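Local atomic coordinates of oxalate biosynthetic component 1 (Burkholderia thailandensis, PDB entry 5IKY), a protein that produces oxalate in quorum sensing-dependent oxalogenesis, acting as a bifunctional enzyme with serine hydrolase activity and an additional lyase activity. Residues P746-L751 against L833-S838; V778-L783 against L928-A933; I70-Y75 against S98-T103. All coordinates share one frame; numbering follows the deposited sequence.

Contact 1. Residues P746-L751 against L833-S838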
loop_
_atom_site.group_PDB
_atom_site.type_symbol
_atom_site.label_atom_id
_atom_site.label_comp_id
_atom_site.label_asym_id
_atom_site.label_seq_id
_atom_site.Cartn_x
_atom_site.Cartn_y
_atom_site.Cartn_z
ATOM N N PRO A 746 -42.541 -0.801 2.177
ATOM C CA PRO A 746 -41.615 -1.932 2.266
ATOM C C PRO A 746 -42.290 -3.278 2.017
ATOM O O PRO A 746 -43.503 -3.399 2.177
ATOM C CB PRO A 746 -41.105 -1.846 3.707
ATOM C CG PRO A 746 -42.223 -1.213 4.453
ATOM C CD PRO A 746 -42.841 -0.227 3.500
ATOM N N LEU A 747 -41.500 -4.273 1.624
ATOM C CA LEU A 747 -41.995 -5.636 1.480
ATOM C C LEU A 747 -41.421 -6.524 2.576
ATOM O O LEU A 747 -40.303 -6.306 3.043
ATOM C CB LEU A 747 -41.643 -6.208 0.105
ATOM C CG LEU A 747 -42.342 -5.605 -1.114
ATOM C CD1 LEU A 747 -41.915 -6.334 -2.377
ATOM C CD2 LEU A 747 -43.853 -5.655 -0.948
ATOM N N TRP A 748 -42.193 -7.527 2.979
ATOM C CA TRP A 748 -41.773 -8.442 4.031
ATOM C C TRP A 748 -41.810 -9.878 3.521
ATOM O O TRP A 748 -42.810 -10.318 2.951
ATOM C CB TRP A 748 -42.661 -8.278 5.266
ATOM C CG TRP A 748 -42.791 -6.848 5.714
ATOM C CD1 TRP A 748 -43.633 -5.903 5.203
ATOM C CD2 TRP A 748 -42.052 -6.201 6.760
ATOM N NE1 TRP A 748 -43.466 -4.710 5.864
ATOM C CE2 TRP A 748 -42.501 -4.867 6.824
ATOM C CE3 TRP A 748 -41.055 -6.621 7.647
ATOM C CZ2 TRP A 748 -41.989 -3.949 7.740
ATOM C CZ3 TRP A 748 -40.548 -5.708 8.556
ATOM C CH2 TRP A 748 -41.016 -4.388 8.595
ATOM N N THR A 749 -40.713 -10.603 3.721
ATOM C CA THR A 749 -40.573 -11.950 3.177
ATOM C C THR A 749 -39.934 -12.907 4.182
ATOM O O THR A 749 -38.914 -12.589 4.793
ATOM C CB THR A 749 -39.734 -11.934 1.879
ATOM O OG1 THR A 749 -40.413 -11.163 0.879
ATOM C CG2 THR A 749 -39.512 -13.345 1.355
ATOM N N VAL A 750 -40.544 -14.078 4.348
ATOM C CA VAL A 750 -40.038 -15.089 5.271
ATOM C C VAL A 750 -39.402 -16.263 4.525
ATOM O O VAL A 750 -39.958 -16.755 3.544
ATOM C CB VAL A 750 -41.160 -15.618 6.187
ATOM C CG1 VAL A 750 -40.587 -16.527 7.263
ATOM C CG2 VAL A 750 -41.918 -14.459 6.814
ATOM N N LEU A 751 -38.238 -16.708 4.993
ATOM C CA LEU A 751 -37.538 -17.832 4.372
ATOM C C LEU A 751 -37.347 -18.999 5.336
ATOM O O LEU A 751 -36.626 -18.884 6.328
ATOM C CB LEU A 751 -36.171 -17.392 3.835
ATOM C CG LEU A 751 -36.098 -16.652 2.498
ATOM C CD1 LEU A 751 -36.566 -15.210 2.631
ATOM C CD2 LEU A 751 -34.683 -16.711 1.935
ATOM N N LEU A 833 -36.408 -13.553 8.223
ATOM C CA LEU A 833 -37.273 -12.478 7.747
ATOM C C LEU A 833 -36.467 -11.408 7.019
ATOM O O LEU A 833 -35.598 -10.763 7.608
ATOM C CB LEU A 833 -38.046 -11.848 8.906
ATOM C CG LEU A 833 -38.906 -10.642 8.520
ATOM C CD1 LEU A 833 -40.013 -11.055 7.559
ATOM C CD2 LEU A 833 -39.480 -9.958 9.751
ATOM N N ALA A 834 -36.762 -11.220 5.737
ATOM C CA ALA A 834 -36.055 -10.242 4.921
ATOM C C ALA A 834 -36.916 -9.011 4.663
ATOM O O ALA A 834 -38.105 -9.125 4.359
ATOM C CB ALA A 834 -35.623 -10.865 3.609
ATOM N N ILE A 835 -36.305 -7.837 4.778
ATOM C CA ILE A 835 -37.017 -6.582 4.567
ATOM C C ILE A 835 -36.514 -5.865 3.316
ATOM O O ILE A 835 -35.309 -5.773 3.079
ATOM C CB ILE A 835 -36.875 -5.645 5.783
ATOM C CG1 ILE A 835 -37.165 -6.404 7.078
ATOM C CG2 ILE A 835 -37.795 -4.439 5.642
ATOM C CD1 ILE A 835 -37.009 -5.565 8.328
ATOM N N THR A 836 -37.452 -5.366 2.517
ATOM C CA THR A 836 -37.127 -4.600 1.322
ATOM C C THR A 836 -37.552 -3.149 1.517
ATOM O O THR A 836 -38.645 -2.888 2.007
ATOM C CB THR A 836 -37.822 -5.181 0.075
ATOM O OG1 THR A 836 -37.446 -6.554 -0.090
ATOM C CG2 THR A 836 -37.437 -4.402 -1.172
ATOM N N HIS A 837 -36.687 -2.210 1.146
ATOM C CA HIS A 837 -36.999 -0.790 1.293
ATOM C C HIS A 837 -38.192 -0.364 0.444
ATOM O O HIS A 837 -38.589 -1.062 -0.489
ATOM C CB HIS A 837 -35.789 0.068 0.925
ATOM C CG HIS A 837 -34.922 0.429 2.092
ATOM N ND1 HIS A 837 -35.420 1.014 3.236
ATOM C CD2 HIS A 837 -33.587 0.308 2.283
ATOM C CE1 HIS A 837 -34.432 1.227 4.085
ATOM N NE2 HIS A 837 -33.308 0.808 3.531
ATOM N N SER A 838 -38.762 0.789 0.780
ATOM C CA SER A 838 -39.806 1.388 -0.036
ATOM C C SER A 838 -39.192 1.972 -1.304
ATOM O O SER A 838 -38.108 2.556 -1.265
ATOM C CB SER A 838 -40.553 2.471 0.745
ATOM O OG SER A 838 -41.445 3.181 -0.096
#
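W748 and I835 form a non-hydrogen-bonded antiparallel pair, their side chains side by side on one face of the sheet and pointing the same way. The six-membered part of the indole does the touching: W748 CZ3 comes to 3.5 Å from I835 CD1, and I835 CG2 sits over one face of the ring, offset toward the rim. L833 takes the edge of the same ring, its CD2 near the ring plane and 4.2 Å from W748 CE3. The other branch of L833 crosses V750 obliquely, CD1 to V750 CG2 at 4.0 Å. On the opposite face of the sheet L747 and T836 meet CB to CB at 4.0 Å, beside T749 and A834. Two hydrogen-bonded pairs, L747 with T836 and T749 with A834, lock the register; the straightest bond runs from A834 N to T749 O (2.7 Å, 171°). At one end P746 CB rests 3.2 Å from T836 O. This antiparallel pair lies toward one end of a mixed, mainly parallel sheet, consistent with the alpha/beta-hydrolase clan of the C-terminal region. The hydroxyl of T836 is hydrogen-bonded to S798 of helix 792-813; the same helix sets I795 against L747 and A802 against L751 and A834. Helix 870-879 touches P746 and I835 through L874 and L879. Strand 780-782 pairs with the far side of 833-836, and V766 bonds V750 from strand 764-766.

Contact 2. Residues V778-L783 against L928-A933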
loop_
_atom_site.group_PDB
_atom_site.type_symbol
_atom_site.label_atom_id
_atom_site.label_comp_id
_atom_site.label_asym_id
_atom_site.label_seq_id
_atom_site.Cartn_x
_atom_site.Cartn_y
_atom_site.Cartn_z
ATOM N N VAL A 778 -39.763 -16.080 13.602
ATOM C CA VAL A 778 -38.514 -16.046 12.849
ATOM C C VAL A 778 -37.288 -15.837 13.742
ATOM O O VAL A 778 -37.319 -15.042 14.681
ATOM C CB VAL A 778 -38.577 -14.940 11.769
ATOM C CG1 VAL A 778 -37.197 -14.550 11.303
ATOM C CG2 VAL A 778 -39.429 -15.399 10.595
ATOM N N ASP A 779 -36.216 -16.568 13.442
ATOM C CA ASP A 779 -34.970 -16.478 14.198
ATOM C C ASP A 779 -34.188 -15.195 13.902
ATOM O O ASP A 779 -33.713 -14.525 14.819
ATOM C CB ASP A 779 -34.087 -17.695 13.902
ATOM C CG ASP A 779 -34.831 -19.008 14.056
ATOM O OD1 ASP A 779 -34.847 -19.555 15.180
ATOM O OD2 ASP A 779 -35.398 -19.494 13.055
ATOM N N TRP A 780 -34.052 -14.858 12.622
ATOM C CA TRP A 780 -33.254 -13.701 12.220
ATOM C C TRP A 780 -33.996 -12.743 11.295
ATOM O O TRP A 780 -34.622 -13.159 10.321
ATOM C CB TRP A 780 -31.967 -14.156 11.529
ATOM C CG TRP A 780 -30.985 -14.823 12.435
ATOM C CD1 TRP A 780 -30.977 -16.134 12.813
ATOM C CD2 TRP A 780 -29.856 -14.214 13.072
ATOM N NE1 TRP A 780 -29.915 -16.377 13.650
ATOM C CE2 TRP A 780 -29.211 -15.215 13.824
ATOM C CE3 TRP A 780 -29.328 -12.918 13.080
ATOM C CZ2 TRP A 780 -28.066 -14.963 14.578
ATOM C CZ3 TRP A 780 -28.192 -12.669 13.828
ATOM C CH2 TRP A 780 -27.573 -13.687 14.566
ATOM N N VAL A 781 -33.904 -11.453 11.599
ATOM C CA VAL A 781 -34.423 -10.418 10.715
ATOM C C VAL A 781 -33.292 -9.850 9.863
ATOM O O VAL A 781 -32.233 -9.503 10.379
ATOM C CB VAL A 781 -35.099 -9.280 11.507
ATOM C CG1 VAL A 781 -35.496 -8.141 10.579
ATOM C CG2 VAL A 781 -36.310 -9.808 12.262
ATOM N N VAL A 782 -33.512 -9.767 8.555
ATOM C CA VAL A 782 -32.505 -9.206 7.663
ATOM C C VAL A 782 -32.918 -7.816 7.190
ATOM O O VAL A 782 -33.904 -7.659 6.468
ATOM C CB VAL A 782 -32.259 -10.110 6.442
ATOM C CG1 VAL A 782 -31.244 -9.468 5.504
ATOM C CG2 VAL A 782 -31.785 -11.483 6.888
ATOM N N LEU A 783 -32.158 -6.810 7.613
ATOM C CA LEU A 783 -32.418 -5.428 7.228
ATOM C C LEU A 783 -32.041 -5.195 5.767
ATOM O O LEU A 783 -31.180 -5.889 5.230
ATOM C CB LEU A 783 -31.645 -4.471 8.140
ATOM C CG LEU A 783 -32.044 -4.496 9.615
ATOM C CD1 LEU A 783 -31.132 -3.596 10.429
ATOM C CD2 LEU A 783 -33.495 -4.081 9.783
ATOM N N LEU A 928 -35.430 -11.736 22.222
ATOM C CA LEU A 928 -34.197 -11.204 21.653
ATOM C C LEU A 928 -34.308 -11.040 20.141
ATOM O O LEU A 928 -34.481 -12.016 19.411
ATOM C CB LEU A 928 -33.012 -12.109 21.991
ATOM C CG LEU A 928 -31.674 -11.683 21.380
ATOM C CD1 LEU A 928 -31.155 -10.412 22.043
ATOM C CD2 LEU A 928 -30.649 -12.806 21.471
ATOM N N LEU A 929 -34.205 -9.798 19.679
ATOM C CA LEU A 929 -34.289 -9.506 18.255
ATOM C C LEU A 929 -32.908 -9.536 17.608
ATOM O O LEU A 929 -32.090 -8.641 17.827
ATOM C CB LEU A 929 -34.951 -8.146 18.027
ATOM C CG LEU A 929 -35.148 -7.746 16.564
ATOM C CD1 LEU A 929 -36.005 -8.774 15.840
ATOM C CD2 LEU A 929 -35.761 -6.360 16.461
ATOM N N LYS A 930 -32.652 -10.570 16.815
ATOM C CA LYS A 930 -31.366 -10.721 16.146
ATOM C C LYS A 930 -31.456 -10.271 14.693
ATOM O O LYS A 930 -32.200 -10.848 13.898
ATOM C CB LYS A 930 -30.890 -12.171 16.230
ATOM C CG LYS A 930 -30.605 -12.640 17.649
ATOM C CD LYS A 930 -30.462 -14.151 17.719
ATOM C CE LYS A 930 -31.772 -14.842 17.377
ATOM N NZ LYS A 930 -31.684 -16.321 17.532
ATOM N N CYS A 931 -30.692 -9.236 14.352
ATOM C CA CYS A 931 -30.750 -8.649 13.018
ATOM C C CYS A 931 -29.424 -8.742 12.270
ATOM O O CYS A 931 -28.354 -8.577 12.855
ATOM C CB CYS A 931 -31.180 -7.181 13.101
ATOM S SG CYS A 931 -32.743 -6.895 13.960
ATOM N N PHE A 932 -29.511 -9.012 10.972
ATOM C CA PHE A 932 -28.350 -8.963 10.093
ATOM C C PHE A 932 -28.343 -7.644 9.332
ATOM O O PHE A 932 -29.393 -7.153 8.915
ATOM C CB PHE A 932 -28.354 -10.140 9.115
ATOM C CG PHE A 932 -27.811 -11.414 9.697
ATOM C CD1 PHE A 932 -26.652 -11.405 10.457
ATOM C CD2 PHE A 932 -28.466 -12.618 9.493
ATOM C CE1 PHE A 932 -26.150 -12.577 10.994
ATOM C CE2 PHE A 932 -27.970 -13.792 10.028
ATOM C CZ PHE A 932 -26.811 -13.773 10.780
ATOM N N ALA A 933 -27.157 -7.072 9.158
ATOM C CA ALA A 933 -27.022 -5.809 8.444
ATOM C C ALA A 933 -25.901 -5.872 7.417
ATOM O O ALA A 933 -24.862 -6.488 7.653
ATOM C CB ALA A 933 -26.780 -4.667 9.423
#
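W780 and F932 form an offset stack, with ring centroids 4.1 Å apart and planes 5° from parallel. W780 CE3 lies over the centre of the phenyl ring, while F932 CZ falls toward the rim of the indole. The opposite indole face receives K930 CB in a CH-pi contact, 3.7 Å from the centroid of the six-membered ring, sandwiching the tryptophan. Hydrogen bonds join the parallel strands: V781 N to K930 O, F932 N to V781 O (2.8 Å) and L783 N to F932 O, all fairly straight. On the face of V781 and C931, V781 CG2 meets L929 CD1 at 3.7 Å and V781 CB meets C931 SG at 4.2 Å. K930 bends at its third torsion (chi3 -65°), and K930 CE approaches D779 O at 3.2 Å; K930 NZ stays 5.1 Å from D779 OD1, while D779 OD2 accepts from R831 N. F805 stacks with F932, and H1090 meets W780 at an inclined angle. K930 thus contributes through its hydrocarbon chain rather than a salt bridge to D779, and backbone bonds and aromatic dispersion join buried central parallel strands of the alpha/beta-hydrolase-type sheet, where 780-782 lies between 832-836 and 929-935.

Contact 3. Residues I70-Y75 against S98-T103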
loop_
_atom_site.group_PDB
_atom_site.type_symbol
_atom_site.label_atom_id
_atom_site.label_comp_id
_atom_site.label_asym_id
_atom_site.label_seq_id
_atom_site.Cartn_x
_atom_site.Cartn_y
_atom_site.Cartn_z
ATOM N N ILE A 70 35.624 -27.658 -22.403
ATOM C CA ILE A 70 36.682 -26.791 -22.899
ATOM C C ILE A 70 37.308 -27.362 -24.163
ATOM O O ILE A 70 38.015 -28.368 -24.113
ATOM C CB ILE A 70 37.788 -26.586 -21.851
ATOM C CG1 ILE A 70 37.193 -26.105 -20.529
ATOM C CG2 ILE A 70 38.827 -25.607 -22.367
ATOM C CD1 ILE A 70 38.211 -25.952 -19.425
ATOM N N ASP A 71 37.040 -26.721 -25.296
ATOM C CA ASP A 71 37.667 -27.110 -26.552
ATOM C C ASP A 71 38.879 -26.220 -26.799
ATOM O O ASP A 71 38.735 -25.027 -27.051
ATOM C CB ASP A 71 36.676 -27.006 -27.714
ATOM C CG ASP A 71 37.116 -27.808 -28.931
ATOM O OD1 ASP A 71 38.310 -28.165 -29.021
ATOM O OD2 ASP A 71 36.261 -28.079 -29.801
ATOM N N LEU A 72 40.071 -26.804 -26.728
ATOM C CA LEU A 72 41.306 -26.043 -26.895
ATOM C C LEU A 72 41.461 -25.513 -28.318
ATOM O O LEU A 72 42.270 -24.620 -28.571
ATOM C CB LEU A 72 42.517 -26.897 -26.519
ATOM C CG LEU A 72 42.652 -27.219 -25.029
ATOM C CD1 LEU A 72 43.930 -27.990 -24.755
ATOM C CD2 LEU A 72 42.607 -25.943 -24.207
ATOM N N THR A 73 40.682 -26.068 -29.242
ATOM C CA THR A 73 40.662 -25.593 -30.620
ATOM C C THR A 73 40.126 -24.163 -30.679
ATOM O O THR A 73 40.489 -23.384 -31.561
ATOM C CB THR A 73 39.806 -26.510 -31.516
ATOM O OG1 THR A 73 40.181 -27.876 -31.301
ATOM C CG2 THR A 73 39.994 -26.162 -32.984
ATOM N N ASP A 74 39.265 -23.823 -29.723
ATOM C CA ASP A 74 38.730 -22.471 -29.605
ATOM C C ASP A 74 39.824 -21.458 -29.279
ATOM O O ASP A 74 39.681 -20.266 -29.552
ATOM C CB ASP A 74 37.643 -22.416 -28.528
ATOM C CG ASP A 74 36.395 -23.185 -28.914
ATOM O OD1 ASP A 74 36.232 -23.494 -30.114
ATOM O OD2 ASP A 74 35.571 -23.471 -28.018
ATOM N N TYR A 75 40.913 -21.940 -28.691
ATOM C CA TYR A 75 41.990 -21.066 -28.244
ATOM C C TYR A 75 43.310 -21.413 -28.926
ATOM O O TYR A 75 44.375 -21.355 -28.309
ATOM C CB TYR A 75 42.139 -21.153 -26.723
ATOM C CG TYR A 75 40.816 -21.205 -25.988
ATOM C CD1 TYR A 75 40.074 -20.052 -25.770
ATOM C CD2 TYR A 75 40.306 -22.409 -25.517
ATOM C CE1 TYR A 75 38.862 -20.095 -25.100
ATOM C CE2 TYR A 75 39.096 -22.462 -24.848
ATOM C CZ TYR A 75 38.380 -21.302 -24.641
ATOM O OH TYR A 75 37.177 -21.347 -23.974
ATOM N N SER A 98 41.047 -32.669 -28.159
ATOM C CA SER A 98 41.124 -31.234 -27.927
ATOM C C SER A 98 40.116 -30.785 -26.872
ATOM O O SER A 98 40.204 -29.673 -26.351
ATOM C CB SER A 98 40.889 -30.469 -29.231
ATOM O OG SER A 98 39.670 -30.861 -29.839
ATOM N N VAL A 99 39.162 -31.658 -26.558
ATOM C CA VAL A 99 38.061 -31.304 -25.668
ATOM C C VAL A 99 38.263 -31.787 -24.234
ATOM O O VAL A 99 38.464 -32.975 -23.989
ATOM C CB VAL A 99 36.722 -31.872 -26.183
ATOM C CG1 VAL A 99 35.597 -31.545 -25.209
ATOM C CG2 VAL A 99 36.411 -31.335 -27.573
ATOM N N TRP A 100 38.204 -30.852 -23.292
ATOM C CA TRP A 100 38.215 -31.179 -21.872
ATOM C C TRP A 100 36.801 -31.091 -21.307
ATOM O O TRP A 100 36.005 -30.258 -21.739
ATOM C CB TRP A 100 39.141 -30.235 -21.099
ATOM C CG TRP A 100 40.601 -30.439 -21.359
ATOM C CD1 TRP A 100 41.305 -30.020 -22.448
ATOM C CD2 TRP A 100 41.541 -31.099 -20.503
ATOM N NE1 TRP A 100 42.624 -30.384 -22.328
ATOM C CE2 TRP A 100 42.794 -31.048 -21.142
ATOM C CE3 TRP A 100 41.443 -31.734 -19.261
ATOM C CZ2 TRP A 100 43.941 -31.606 -20.581
ATOM C CZ3 TRP A 100 42.582 -32.287 -18.706
ATOM C CH2 TRP A 100 43.814 -32.220 -19.367
ATOM N N HIS A 101 36.493 -31.947 -20.340
ATOM C CA HIS A 101 35.209 -31.881 -19.650
ATOM C C HIS A 101 35.336 -32.435 -18.236
ATOM O O HIS A 101 36.202 -33.265 -17.963
ATOM C CB HIS A 101 34.131 -32.639 -20.431
ATOM C CG HIS A 101 34.426 -34.092 -20.619
ATOM N ND1 HIS A 101 33.921 -35.066 -19.784
ATOM C CD2 HIS A 101 35.171 -34.739 -21.546
ATOM C CE1 HIS A 101 34.345 -36.251 -20.188
ATOM N NE2 HIS A 101 35.105 -36.080 -21.255
ATOM N N ARG A 102 34.477 -31.967 -17.336
ATOM C CA ARG A 102 34.550 -32.382 -15.939
ATOM C C ARG A 102 33.834 -33.699 -15.680
ATOM O O ARG A 102 32.632 -33.824 -15.908
ATOM C CB ARG A 102 33.976 -31.304 -15.022
ATOM C CG ARG A 102 35.040 -30.516 -14.284
ATOM C CD ARG A 102 34.506 -29.945 -12.990
ATOM N NE ARG A 102 35.511 -29.155 -12.289
ATOM C CZ ARG A 102 35.295 -28.527 -11.138
ATOM N NH1 ARG A 102 34.103 -28.595 -10.561
ATOM N NH2 ARG A 102 36.266 -27.826 -10.567
ATOM N N THR A 103 34.592 -34.674 -15.194
ATOM C CA THR A 103 34.047 -35.974 -14.832
ATOM C C THR A 103 33.888 -36.060 -13.319
ATOM O O THR A 103 33.054 -36.810 -12.810
ATOM C CB THR A 103 34.943 -37.110 -15.330
ATOM O OG1 THR A 103 36.299 -36.839 -14.955
ATOM C CG2 THR A 103 34.860 -37.215 -16.843
#
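S98 OG gives one of three hydrogen bonds that converge on a single carboxylate oxygen, D71 OD1. The serine hydroxyl comes from across the contact, 3.1 Å from D71 OD1 on the syn side and 31° out of the carboxylate plane. The other two donors belong to T73: its backbone N, 3.2 Å from D71 OD1 in an Asx turn, and its OG1, at 3.0 Å, both lying above that plane. With D71 CG anti to the backbone N (chi1 -161°), this carboxylate carbon comes to 3.8 Å from V99 CG2. The strands join in a short antiparallel ladder, I70 and W100 exchanging bonds in both directions, the one from W100 N to I70 O measuring 2.6 Å. A further bond from L72 N to S98 O, nearly straight at 176°, carries the pairing into the 3-10 turn. L72 CD1 lies at the indole edge, 3.7 Å from W100 NE1; I70 packs CB to CB on W100, whose ring also meets H85. Strand 99-102 is the middle one of a three-stranded antiparallel sheet in the N-terminal domain, with 93-96 on its other side. The partly exposed aspartate, gripped by three donors, fixes the Asx turn where strand 70-71 ends; such a cluster would tend to favour its charged form.

From the N terminus, contact 3 comes first: strand 99-102 returns to pair with strand 70-71, closing a loop that holds helix 82-90 and strand 93-96 in the N-terminal region. The C-terminal, alpha/beta-hydrolase-like region begins its own pairings some 640 residues later. There contact 1 closes the chain from 746-751 to 833-838 and contact 2 that from 778-783 to 928-933; their segments alternate, so the two cross. Strand 832-836 inserts between 747-752 and 780-782, and L833 probably bonds to W780 and V782, joining both contacts, whose centres are 12 Å apart, in one mixed sheet. Contact 3 lies about 66 Å or more from either, nearest atoms, on the opposite side of the chain's centre.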